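Local coordinates for protein metalloprotease stcE (Escherichia coli, PDB 4DNY) that is a secreted zinc metalloprotease of the metzincin group that probably cleaves O-linked glycoproteins such as mucins, aiding adhesion and immune evasion during infection, at residues Ile68-Gly73 with Leu108-Val113; Gly62-Asp67 with Tyr89-Phe94; Gly23-Ile28 with Asn52-Ile57; Ile16-His21 with Phe118-Leu123. All coordinates share one frame; numbering follows the deposited sequence. Where two conformers were deposited one is given.

Interaction 1: Ile68-Gly73 with Leu108-Val113; sequences IYLPQG and LLFKYV
Leu70 and Phe110 face each other with their CA atoms 9.3 Å apart, and Gln72 and Tyr112 with theirs 8.8 Å apart; such spacing means that side chains, not backbone pairing, join strand 67-69 and the chain that follows it to strand 107-113. Leu70 touches with one methyl: CD1 sits over a face of the Phe110 ring, shifted toward the rim, 3.7 Å from Phe110 CG. The methyl lies 3.9 Å from the centroid of the Phe110 ring, a CH-pi contact. This is the interior of a beta-sandwich: strand 67-69 belongs to the three-stranded sheet, strand 107-113 to the five-stranded one, and Trp117 of the latter lies against Leu70, Gln72 and Phe110. Further along, the contact turns polar. The Tyr112 ring ends in a hydroxyl held by two bonds. Tyr112 OH donates to Gln72 OE1 over 2.8 Å, approaching from above the amide plane, with amide and ring planes 55° apart. In return it accepts from Gly73 N, 3.2 Å from Tyr112 OH, in a fairly straight bond. A bend at chi2 (-74°) turns CD of Gln72 toward the phenol. The carbonyl oxygen of Pro71 is hydrogen-bonded by the indole nitrogen of Trp117, whose ring meets Tyr112 edge-to-face.

Interaction 2: Gly62-Asp67 with Tyr89-Phe94; sequences GRWVRD and YSSTVF
Trp64 meets Tyr89 through the face of its indole. The side chain points toward the other segment, CG anti to the backbone N (chi1 165°), and Tyr89 CB rests 3.4 Å from Trp64 CE2. The Tyr89 ring turns its edge to the six-membered ring in an edge-to-face pair, planes 55° apart; the backbone N of Arg66 lies over the other indole face. Trp64 NE1 donates to Ser90 O at 3.0 Å: the oxygen lies in the indole plane, whereas the N-H arrives from well above the plane of the Ser90 carbonyl. Val65 points its side chain away but offers its carbonyl, and Ser91 OG donates to Val65 O over 2.7 Å. Arg66 O accepts from Thr92 N at 2.9 Å, and a water hydrogen-bonded to Thr92 OG1 adds a weak bond to the same Arg66 oxygen. Outward, Arg66 NH2 makes a salt bridge with Asp67 OD2 (2.7 Å), reached on the syn side of the carboxylate. Asp67 forms a parallel bridge with Thr92, their side chains lying side by side. Asp67 OD1 comes to the edge of the Phe94 ring, 3.7 Å from Phe94 CE2, while Thr92 CG2 covers one face of that ring. Here the loop after strand 54-60 becomes strand 67-69, an outer strand of the three-stranded sheet, beside strand 91-95 with strand 98-102 beyond; Tyr69 stacks on Phe94, and Arg63 leans on helix 31-35.

Interaction 3: Gly23-Ile28 with Asn52-Ile57; sequences GTKKII and NALVEI
Lys26 and Glu56 carry the regular backbone bonding between two parallel strands, 25-28 and 54-57, whose axes pass 4.7 Å apart. Lys26 N donates to Leu54 O, Glu56 N to Lys26 O and Ile28 N to Glu56 O. Before the strands become regular, Thr24 grips the start of the second: Ala53 N bonds Thr24 OG1 at 2.9 Å and, weakly, Thr24 O, which also accepts from Leu54 N. Thr24 OG1 is also hydrogen-bonded to Asn22 OD1. Apolar contacts lie on the face of Val55, Ile28 and Ile57: Ile28 CD1 meets Val55 CG1 at 3.7 Å, and Ile28 CB lies 4.0 Å from Ile57 CG1. Helices 31-35 and 43-49, which link the strands in a beta-alpha-beta crossover, cover this side, and Lys26 NZ pairs there with Glu33. The amide of Asn52 packs against Lys26 CB while its ND2 bonds His48 O. On the face of Lys25, Leu54 and Glu56 the extended Lys25 chain brings NZ to 2.9 Å from Glu56 OE1, a salt bridge weak as a hydrogen bond. A water donates to Glu56 OE2 at 2.7 Å and weakly accepts from Lys25 NZ. Glu56 is buried, but Arg82 pairs with OE1 and His58 bonds OE2, so two cations and a histidine surround the carboxylate, which would probably keep it ionised.

Interaction 4: Ile16-His21 with Phe118-Leu123; sequences IDFTPH and FRSGEL
Phe18 lays its ring against Ser120, and this is the close-fitting part of the contact. Ser120 CB stands over the centre of one ring face, 3.9 Å from the Phe18 centroid and 11° off the ring normal. Ile16 CG2, from the same segment, covers the opposite face, and the carbonyl of Phe118 lies at the edge, Phe118 O being 3.6 Å from Phe18 CE1. Ile16 also reaches across: its CD1, placed by a bend at chi2 (-76°), sits above the Phe118 ring, offset toward the rim, 3.9 Å from Phe118 CG. Phe18 is the centre of an inverse gamma turn in this N-terminal loop, which lies against the outermost strand 116-119 of the five-stranded sheet; Phe18 also touches Leu109 and Lys111 of the adjoining strand. The looser side is polar. Asp17 and Thr19 are exposed and turn to each other, Thr19 OG1 donating to Asp17 OD1 at 2.6 Å. At the end of the strand a type II turn runs from Arg119 to Glu122, with Gly121 at positive phi. On that side Arg119 NH2 and Glu122 OE1 form a salt bridge at 3.3 Å whose hydrogen bonds are weak, and Glu122 OE2 is hydrogen-bonded by Tyr95.

How the interactions relate
Interaction 1 is the buried one, joining the two sheets of the sandwich through side chains, whereas interactions 2 and 4 lie at the surface, on opposite sides of the chain's centre, and interaction 3 is partly buried. Interactions 1 and 2 share the three-stranded sheet, where Ile68 pairs with Thr92 and Phe94; Val93 also packs across the sandwich on Phe110. Interactions 1 and 4 meet along strands 107-113 and 116-119, where Lys111 NZ also bonds Asp17 O. Interaction 3 holds the other edge of the five-stranded sheet, touching 16-21 through Pro20. Backbone bonding dominates interaction 3; interaction 2 mixes it with indole and hydroxyl bonds, and interaction 4 relies on ring faces.

Interaction 1: Ile68-Gly73 with Leu108-Val113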
# COMPACT_ATOMS: atom_id res chain seq x y z
N ILE A 68 -0.18 -8.87 -1.24
CA ILE A 68 -0.24 -7.78 -0.32
C ILE A 68 -1.66 -7.25 -0.21
O ILE A 68 -2.27 -6.87 -1.20
CB ILE A 68 0.64 -6.62 -0.82
CG1 ILE A 68 2.12 -7.15 -0.95
CG2 ILE A 68 0.55 -5.41 0.13
CD1 ILE A 68 3.02 -6.27 -1.79
N TYR A 69 -2.15 -7.14 1.03
CA TYR A 69 -3.53 -6.75 1.25
C TYR A 69 -3.64 -5.37 1.87
O TYR A 69 -3.05 -5.11 2.93
CB TYR A 69 -4.21 -7.76 2.19
CG TYR A 69 -4.34 -9.14 1.56
CD1 TYR A 69 -5.45 -9.50 0.85
CD2 TYR A 69 -3.29 -10.07 1.69
CE1 TYR A 69 -5.57 -10.78 0.32
CE2 TYR A 69 -3.40 -11.34 1.14
CZ TYR A 69 -4.55 -11.66 0.43
OH TYR A 69 -4.67 -12.94 -0.13
N LEU A 70 -4.42 -4.47 1.25
CA LEU A 70 -4.67 -3.20 1.90
C LEU A 70 -5.78 -3.37 2.98
O LEU A 70 -6.72 -4.10 2.77
CB LEU A 70 -5.05 -2.16 0.85
CG LEU A 70 -4.02 -1.82 -0.21
CD1 LEU A 70 -4.44 -0.49 -0.90
CD2 LEU A 70 -2.62 -1.60 0.38
N PRO A 71 -5.60 -2.74 4.14
CA PRO A 71 -6.59 -2.87 5.21
C PRO A 71 -7.90 -2.14 4.93
O PRO A 71 -7.95 -1.24 4.07
CB PRO A 71 -5.86 -2.28 6.39
CG PRO A 71 -4.93 -1.19 5.78
CD PRO A 71 -4.50 -1.82 4.50
N GLN A 72 -8.96 -2.46 5.69
CA GLN A 72 -10.19 -1.74 5.66
C GLN A 72 -10.49 -1.24 7.07
O GLN A 72 -10.12 -1.88 8.04
CB GLN A 72 -11.34 -2.63 5.20
CG GLN A 72 -11.25 -3.12 3.78
CD GLN A 72 -11.55 -2.03 2.74
OE1 GLN A 72 -12.44 -1.21 2.94
NE2 GLN A 72 -10.88 -2.10 1.61
N GLY A 73 -11.19 -0.11 7.16
CA GLY A 73 -11.66 0.39 8.45
C GLY A 73 -11.83 1.87 8.45
O GLY A 73 -11.22 2.60 7.65
N LEU A 108 2.73 2.28 -7.69
CA LEU A 108 1.28 2.30 -7.55
C LEU A 108 0.92 3.25 -6.40
O LEU A 108 1.66 3.40 -5.46
CB LEU A 108 0.72 0.92 -7.24
CG LEU A 108 0.96 -0.17 -8.23
CD1 LEU A 108 0.50 -1.49 -7.63
CD2 LEU A 108 0.27 0.15 -9.54
N LEU A 109 -0.26 3.88 -6.46
CA LEU A 109 -0.66 4.80 -5.42
C LEU A 109 -2.17 4.68 -5.12
O LEU A 109 -2.98 4.58 -6.08
CB LEU A 109 -0.36 6.22 -5.83
CG LEU A 109 -0.61 7.33 -4.80
CD1 LEU A 109 0.34 7.16 -3.58
CD2 LEU A 109 -0.41 8.70 -5.41
N PHE A 110 -2.53 4.64 -3.85
CA PHE A 110 -3.88 4.42 -3.36
C PHE A 110 -4.24 5.46 -2.31
O PHE A 110 -3.39 5.92 -1.55
CB PHE A 110 -4.01 3.02 -2.72
CG PHE A 110 -3.73 1.88 -3.64
CD1 PHE A 110 -4.75 1.21 -4.31
CD2 PHE A 110 -2.45 1.44 -3.82
CE1 PHE A 110 -4.47 0.16 -5.15
CE2 PHE A 110 -2.16 0.35 -4.65
CZ PHE A 110 -3.21 -0.29 -5.29
N LYS A 111 -5.53 5.83 -2.28
CA LYS A 111 -6.11 6.69 -1.26
C LYS A 111 -7.49 6.18 -0.85
O LYS A 111 -8.26 5.77 -1.69
CB LYS A 111 -6.22 8.14 -1.78
CG LYS A 111 -6.79 9.12 -0.76
CD LYS A 111 -6.66 10.56 -1.18
CE LYS A 111 -7.41 11.47 -0.25
NZ LYS A 111 -7.17 12.96 -0.48
N TYR A 112 -7.78 6.20 0.45
CA TYR A 112 -9.02 5.68 1.00
C TYR A 112 -9.99 6.86 1.19
O TYR A 112 -9.67 7.81 1.89
CB TYR A 112 -8.72 5.03 2.35
CG TYR A 112 -9.74 4.06 2.85
CD1 TYR A 112 -9.78 2.76 2.38
CD2 TYR A 112 -10.57 4.40 3.90
CE1 TYR A 112 -10.65 1.84 2.86
CE2 TYR A 112 -11.45 3.44 4.43
CZ TYR A 112 -11.46 2.15 3.91
OH TYR A 112 -12.32 1.19 4.45
N VAL A 113 -11.13 6.81 0.52
CA VAL A 113 -12.11 7.88 0.60
C VAL A 113 -13.48 7.27 0.90
O VAL A 113 -14.00 6.45 0.09
CB VAL A 113 -12.17 8.72 -0.69
CG1 VAL A 113 -13.12 9.86 -0.53
CG2 VAL A 113 -10.74 9.24 -1.02

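Interaction 2: Gly62-Asp67 with Tyr89-Phe94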
# COMPACT_ATOMS: atom_id res chain seq x y z
N GLY A 62 15.05 -10.10 -2.98
CA GLY A 62 15.35 -10.57 -1.64
C GLY A 62 14.45 -9.98 -0.57
O GLY A 62 14.68 -10.23 0.63
N ARG A 63 13.48 -9.18 -0.99
CA ARG A 63 12.63 -8.43 -0.06
C ARG A 63 11.26 -8.26 -0.66
O ARG A 63 10.86 -7.15 -1.06
CB ARG A 63 13.28 -7.07 0.21
CG ARG A 63 12.62 -6.28 1.33
CD ARG A 63 12.62 -4.78 1.03
NE ARG A 63 13.97 -4.30 0.78
CZ ARG A 63 14.28 -3.17 0.17
NH1 ARG A 63 15.55 -2.83 0.03
NH2 ARG A 63 13.35 -2.35 -0.30
N TRP A 64 10.55 -9.38 -0.74
CA TRP A 64 9.33 -9.54 -1.56
C TRP A 64 8.35 -10.48 -0.93
O TRP A 64 8.76 -11.41 -0.24
CB TRP A 64 9.73 -10.05 -2.95
CG TRP A 64 8.67 -10.60 -3.84
CD1 TRP A 64 7.91 -9.89 -4.76
CD2 TRP A 64 8.21 -11.97 -3.89
NE1 TRP A 64 6.99 -10.75 -5.34
CE2 TRP A 64 7.18 -12.03 -4.86
CE3 TRP A 64 8.58 -13.13 -3.21
CZ2 TRP A 64 6.53 -13.17 -5.16
CZ3 TRP A 64 7.92 -14.29 -3.50
CH2 TRP A 64 6.90 -14.34 -4.47
N VAL A 65 7.07 -10.22 -1.11
CA VAL A 65 6.06 -11.23 -0.90
C VAL A 65 5.09 -11.22 -2.05
O VAL A 65 4.96 -10.19 -2.71
CB VAL A 65 5.20 -10.95 0.38
CG1 VAL A 65 6.08 -11.26 1.63
CG2 VAL A 65 4.61 -9.52 0.39
N ARG A 66 4.43 -12.34 -2.27
CA ARG A 66 3.51 -12.49 -3.40
C ARG A 66 2.25 -11.66 -3.30
O ARG A 66 1.88 -11.06 -4.27
CB ARG A 66 3.15 -13.95 -3.56
CG ARG A 66 2.48 -14.21 -4.87
CD ARG A 66 2.05 -15.63 -4.97
NE ARG A 66 0.80 -15.77 -4.22
CZ ARG A 66 0.16 -16.90 -3.93
NH1 ARG A 66 0.65 -18.08 -4.33
NH2 ARG A 66 -0.98 -16.84 -3.23
N ASP A 67 1.60 -11.69 -2.14
CA ASP A 67 0.30 -11.08 -1.99
C ASP A 67 0.37 -10.04 -0.95
O ASP A 67 0.88 -10.28 0.11
CB ASP A 67 -0.77 -12.11 -1.58
CG ASP A 67 -0.97 -13.22 -2.63
OD1 ASP A 67 -0.86 -12.96 -3.82
OD2 ASP A 67 -1.29 -14.36 -2.23
N TYR A 89 10.24 -10.54 -9.19
CA TYR A 89 8.96 -11.20 -9.03
C TYR A 89 7.82 -10.22 -8.90
O TYR A 89 7.96 -9.20 -8.25
CB TYR A 89 8.91 -12.16 -7.81
CG TYR A 89 9.82 -13.36 -7.86
CD1 TYR A 89 10.00 -14.07 -9.00
CD2 TYR A 89 10.42 -13.79 -6.72
CE1 TYR A 89 10.82 -15.21 -9.03
CE2 TYR A 89 11.25 -14.93 -6.76
CZ TYR A 89 11.43 -15.63 -7.90
OH TYR A 89 12.26 -16.75 -7.93
N SER A 90 6.70 -10.53 -9.51
CA SER A 90 5.53 -9.69 -9.39
C SER A 90 4.80 -9.99 -8.09
O SER A 90 4.94 -11.07 -7.51
CB SER A 90 4.58 -9.89 -10.59
OG SER A 90 3.99 -11.19 -10.65
N SER A 91 3.98 -9.04 -7.67
CA SER A 91 3.14 -9.15 -6.49
C SER A 91 1.71 -8.78 -6.93
O SER A 91 1.53 -8.10 -7.91
CB SER A 91 3.58 -8.23 -5.38
OG SER A 91 4.88 -8.56 -4.91
N THR A 92 0.74 -9.22 -6.14
CA THR A 92 -0.65 -8.82 -6.35
C THR A 92 -1.01 -7.95 -5.15
O THR A 92 -0.81 -8.39 -3.99
CB THR A 92 -1.61 -10.01 -6.44
OG1 THR A 92 -1.21 -10.84 -7.56
CG2 THR A 92 -3.05 -9.49 -6.63
N VAL A 93 -1.55 -6.75 -5.41
CA VAL A 93 -2.09 -5.89 -4.35
C VAL A 93 -3.60 -5.97 -4.39
O VAL A 93 -4.22 -5.68 -5.41
CB VAL A 93 -1.67 -4.44 -4.52
CG1 VAL A 93 -2.32 -3.57 -3.42
CG2 VAL A 93 -0.11 -4.34 -4.49
N PHE A 94 -4.17 -6.41 -3.27
CA PHE A 94 -5.61 -6.55 -3.11
C PHE A 94 -6.15 -5.33 -2.38
O PHE A 94 -5.64 -4.96 -1.30
CB PHE A 94 -5.93 -7.84 -2.31
CG PHE A 94 -5.49 -9.09 -2.96
CD1 PHE A 94 -6.33 -9.77 -3.82
CD2 PHE A 94 -4.18 -9.63 -2.70
CE1 PHE A 94 -5.88 -10.94 -4.40
CE2 PHE A 94 -3.76 -10.75 -3.33
CZ PHE A 94 -4.62 -11.40 -4.19
O HOH W 1 0.89 -12.52 -7.11

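Interaction 3: Gly23-Ile28 with Asn52-Ile57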
# COMPACT_ATOMS: atom_id res chain seq x y z
N GLY A 23 3.08 15.54 6.05
CA GLY A 23 4.35 14.88 5.78
C GLY A 23 4.74 13.71 6.63
O GLY A 23 5.93 13.34 6.67
N THR A 24 3.84 13.19 7.43
CA THR A 24 4.16 11.97 8.20
C THR A 24 4.13 10.77 7.27
O THR A 24 3.06 10.42 6.70
CB THR A 24 3.20 11.80 9.43
OG1 THR A 24 1.84 11.72 9.01
CG2 THR A 24 3.39 13.00 10.40
N LYS A 25 5.29 10.19 7.00
CA LYS A 25 5.41 9.15 6.00
C LYS A 25 6.16 8.02 6.58
O LYS A 25 7.29 8.17 7.06
CB LYS A 25 6.22 9.70 4.83
CG LYS A 25 6.38 8.71 3.69
CD LYS A 25 7.38 9.24 2.75
CE LYS A 25 7.44 8.51 1.50
NZ LYS A 25 8.31 9.19 0.51
N LYS A 26 5.61 6.81 6.52
CA LYS A 26 6.29 5.57 6.91
C LYS A 26 6.77 4.85 5.72
O LYS A 26 6.02 4.50 4.86
CB LYS A 26 5.32 4.69 7.69
CG LYS A 26 5.79 3.26 7.85
CD LYS A 26 6.97 3.08 8.82
CE LYS A 26 7.45 1.60 8.84
NZ LYS A 26 8.53 1.33 9.83
N ILE A 27 8.08 4.54 5.70
CA ILE A 27 8.62 3.71 4.62
C ILE A 27 8.81 2.29 5.12
O ILE A 27 9.35 2.07 6.18
CB ILE A 27 10.01 4.24 4.14
CG1 ILE A 27 9.84 5.57 3.45
CG2 ILE A 27 10.70 3.26 3.22
CD1 ILE A 27 9.62 6.64 4.39
N ILE A 28 8.35 1.30 4.34
CA ILE A 28 8.55 -0.10 4.64
C ILE A 28 9.49 -0.58 3.64
O ILE A 28 9.18 -0.63 2.48
CB ILE A 28 7.16 -0.87 4.58
CG1 ILE A 28 6.28 -0.41 5.73
CG2 ILE A 28 7.40 -2.41 4.52
CD1 ILE A 28 4.88 -0.98 5.73
N ASN A 52 0.67 7.94 10.64
CA ASN A 52 1.19 8.47 9.39
C ASN A 52 0.11 8.69 8.36
O ASN A 52 -0.81 7.88 8.26
CB ASN A 52 2.21 7.48 8.79
CG ASN A 52 3.46 7.36 9.66
OD1 ASN A 52 4.35 8.19 9.55
ND2 ASN A 52 3.53 6.34 10.52
N ALA A 53 0.29 9.74 7.57
CA ALA A 53 -0.62 10.07 6.45
C ALA A 53 -0.42 9.17 5.26
O ALA A 53 -1.33 8.94 4.46
CB ALA A 53 -0.37 11.50 6.01
N LEU A 54 0.79 8.66 5.10
CA LEU A 54 1.18 7.80 3.98
C LEU A 54 2.12 6.71 4.40
O LEU A 54 3.08 6.94 5.18
CB LEU A 54 1.77 8.68 2.88
CG LEU A 54 2.00 7.92 1.50
CD1 LEU A 54 1.68 8.84 0.34
CD2 LEU A 54 3.37 7.45 1.53
N VAL A 55 1.88 5.50 3.87
CA VAL A 55 2.84 4.38 3.99
C VAL A 55 3.36 4.13 2.60
O VAL A 55 2.56 3.99 1.64
CB VAL A 55 2.18 3.12 4.54
CG1 VAL A 55 3.06 1.87 4.31
CG2 VAL A 55 1.85 3.28 6.07
N GLU A 56 4.68 4.02 2.44
CA GLU A 56 5.33 3.78 1.14
C GLU A 56 6.12 2.48 1.27
O GLU A 56 7.05 2.40 2.10
CB GLU A 56 6.24 4.95 0.75
CG GLU A 56 6.97 4.68 -0.57
CD GLU A 56 7.64 5.93 -1.16
OE1 GLU A 56 7.09 7.03 -1.08
OE2 GLU A 56 8.69 5.78 -1.72
N ILE A 57 5.75 1.50 0.47
CA ILE A 57 6.32 0.16 0.52
C ILE A 57 7.25 -0.04 -0.63
O ILE A 57 6.89 0.20 -1.79
CB ILE A 57 5.19 -0.87 0.46
CG1 ILE A 57 4.35 -0.80 1.73
CG2 ILE A 57 5.73 -2.33 0.20
CD1 ILE A 57 2.94 -1.50 1.62
O HOH W 2 9.77 8.16 -2.32

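Interaction 4: Ile16-His21 with Phe118-Leu123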
# COMPACT_ATOMS: atom_id res chain seq x y z
N ILE A 16 -10.12 12.65 -7.65
CA ILE A 16 -9.51 12.32 -6.33
C ILE A 16 -8.20 13.16 -6.23
O ILE A 16 -7.46 13.26 -7.24
CB ILE A 16 -9.18 10.79 -6.18
CG1 ILE A 16 -10.41 9.86 -6.32
CG2 ILE A 16 -8.44 10.49 -4.79
CD1 ILE A 16 -11.29 9.84 -5.17
N ASP A 17 -7.94 13.74 -5.05
CA ASP A 17 -6.72 14.50 -4.77
C ASP A 17 -5.74 13.58 -4.05
O ASP A 17 -5.80 13.39 -2.85
CB ASP A 17 -6.99 15.69 -3.87
CG ASP A 17 -5.72 16.44 -3.51
OD1 ASP A 17 -4.70 16.33 -4.25
OD2 ASP A 17 -5.70 17.15 -2.47
N PHE A 18 -4.82 13.01 -4.82
CA PHE A 18 -3.78 12.13 -4.29
C PHE A 18 -2.65 12.92 -3.68
O PHE A 18 -1.56 12.96 -4.20
CB PHE A 18 -3.32 11.21 -5.42
CG PHE A 18 -4.29 10.15 -5.77
CD1 PHE A 18 -4.32 8.97 -5.10
CD2 PHE A 18 -5.17 10.33 -6.84
CE1 PHE A 18 -5.18 8.00 -5.44
CE2 PHE A 18 -6.09 9.34 -7.15
CZ PHE A 18 -6.09 8.19 -6.43
N THR A 19 -2.95 13.61 -2.61
CA THR A 19 -1.92 14.34 -1.81
C THR A 19 -2.12 13.95 -0.35
O THR A 19 -3.24 14.05 0.15
CB THR A 19 -2.08 15.84 -1.89
OG1 THR A 19 -2.25 16.23 -3.26
CG2 THR A 19 -0.84 16.56 -1.29
N PRO A 20 -1.03 13.57 0.34
CA PRO A 20 -1.20 13.16 1.73
C PRO A 20 -1.58 14.31 2.61
O PRO A 20 -1.28 15.43 2.30
CB PRO A 20 0.17 12.59 2.14
CG PRO A 20 1.00 12.72 1.01
CD PRO A 20 0.33 13.35 -0.17
N HIS A 21 -2.30 14.00 3.70
CA HIS A 21 -2.81 15.00 4.63
C HIS A 21 -1.67 15.85 5.18
O HIS A 21 -1.82 17.02 5.48
CB HIS A 21 -3.61 14.29 5.77
CG HIS A 21 -4.01 15.22 6.89
ND1 HIS A 21 -5.09 16.09 6.81
CD2 HIS A 21 -3.45 15.43 8.11
CE1 HIS A 21 -5.17 16.80 7.94
NE2 HIS A 21 -4.17 16.42 8.74
N PHE A 118 -9.13 3.95 -3.59
CA PHE A 118 -9.05 4.37 -4.96
C PHE A 118 -7.59 4.27 -5.42
O PHE A 118 -6.71 4.77 -4.75
CB PHE A 118 -9.54 5.81 -5.12
CG PHE A 118 -11.00 5.94 -4.89
CD1 PHE A 118 -11.88 5.91 -5.95
CD2 PHE A 118 -11.50 6.07 -3.61
CE1 PHE A 118 -13.25 5.99 -5.72
CE2 PHE A 118 -12.89 6.11 -3.40
CZ PHE A 118 -13.73 6.09 -4.45
N ARG A 119 -7.36 3.64 -6.56
CA ARG A 119 -6.06 3.55 -7.17
C ARG A 119 -5.88 4.64 -8.22
O ARG A 119 -6.69 4.82 -9.11
CB ARG A 119 -5.85 2.15 -7.79
CG ARG A 119 -4.43 1.93 -8.26
CD ARG A 119 -4.23 0.50 -8.80
NE ARG A 119 -4.86 0.27 -10.07
CZ ARG A 119 -4.33 0.73 -11.22
NH1 ARG A 119 -3.18 1.43 -11.20
NH2 ARG A 119 -4.92 0.49 -12.36
N SER A 120 -4.79 5.38 -8.10
CA SER A 120 -4.43 6.41 -9.08
C SER A 120 -4.28 5.81 -10.45
O SER A 120 -3.55 4.86 -10.65
CB SER A 120 -3.15 7.08 -8.65
OG SER A 120 -2.80 8.11 -9.57
N GLY A 121 -5.05 6.34 -11.40
CA GLY A 121 -5.00 5.85 -12.78
C GLY A 121 -6.01 4.77 -13.11
O GLY A 121 -6.06 4.30 -14.26
N GLU A 122 -6.83 4.39 -12.14
CA GLU A 122 -7.85 3.35 -12.35
C GLU A 122 -8.85 3.68 -13.48
O GLU A 122 -9.18 2.80 -14.27
CB GLU A 122 -8.65 3.12 -11.07
CG GLU A 122 -9.46 1.87 -11.15
CD GLU A 122 -8.72 0.71 -10.55
OE1 GLU A 122 -8.03 -0.03 -11.31
OE2 GLU A 122 -8.84 0.58 -9.34
N LEU A 123 -9.36 4.90 -13.52
CA LEU A 123 -10.28 5.32 -14.61
C LEU A 123 -9.52 5.39 -15.96
O LEU A 123 -10.12 5.23 -17.04
CB LEU A 123 -10.92 6.67 -14.30
CG LEU A 123 -11.98 6.79 -13.23
CD1 LEU A 123 -12.29 8.27 -12.98
CD2 LEU A 123 -13.26 6.03 -13.60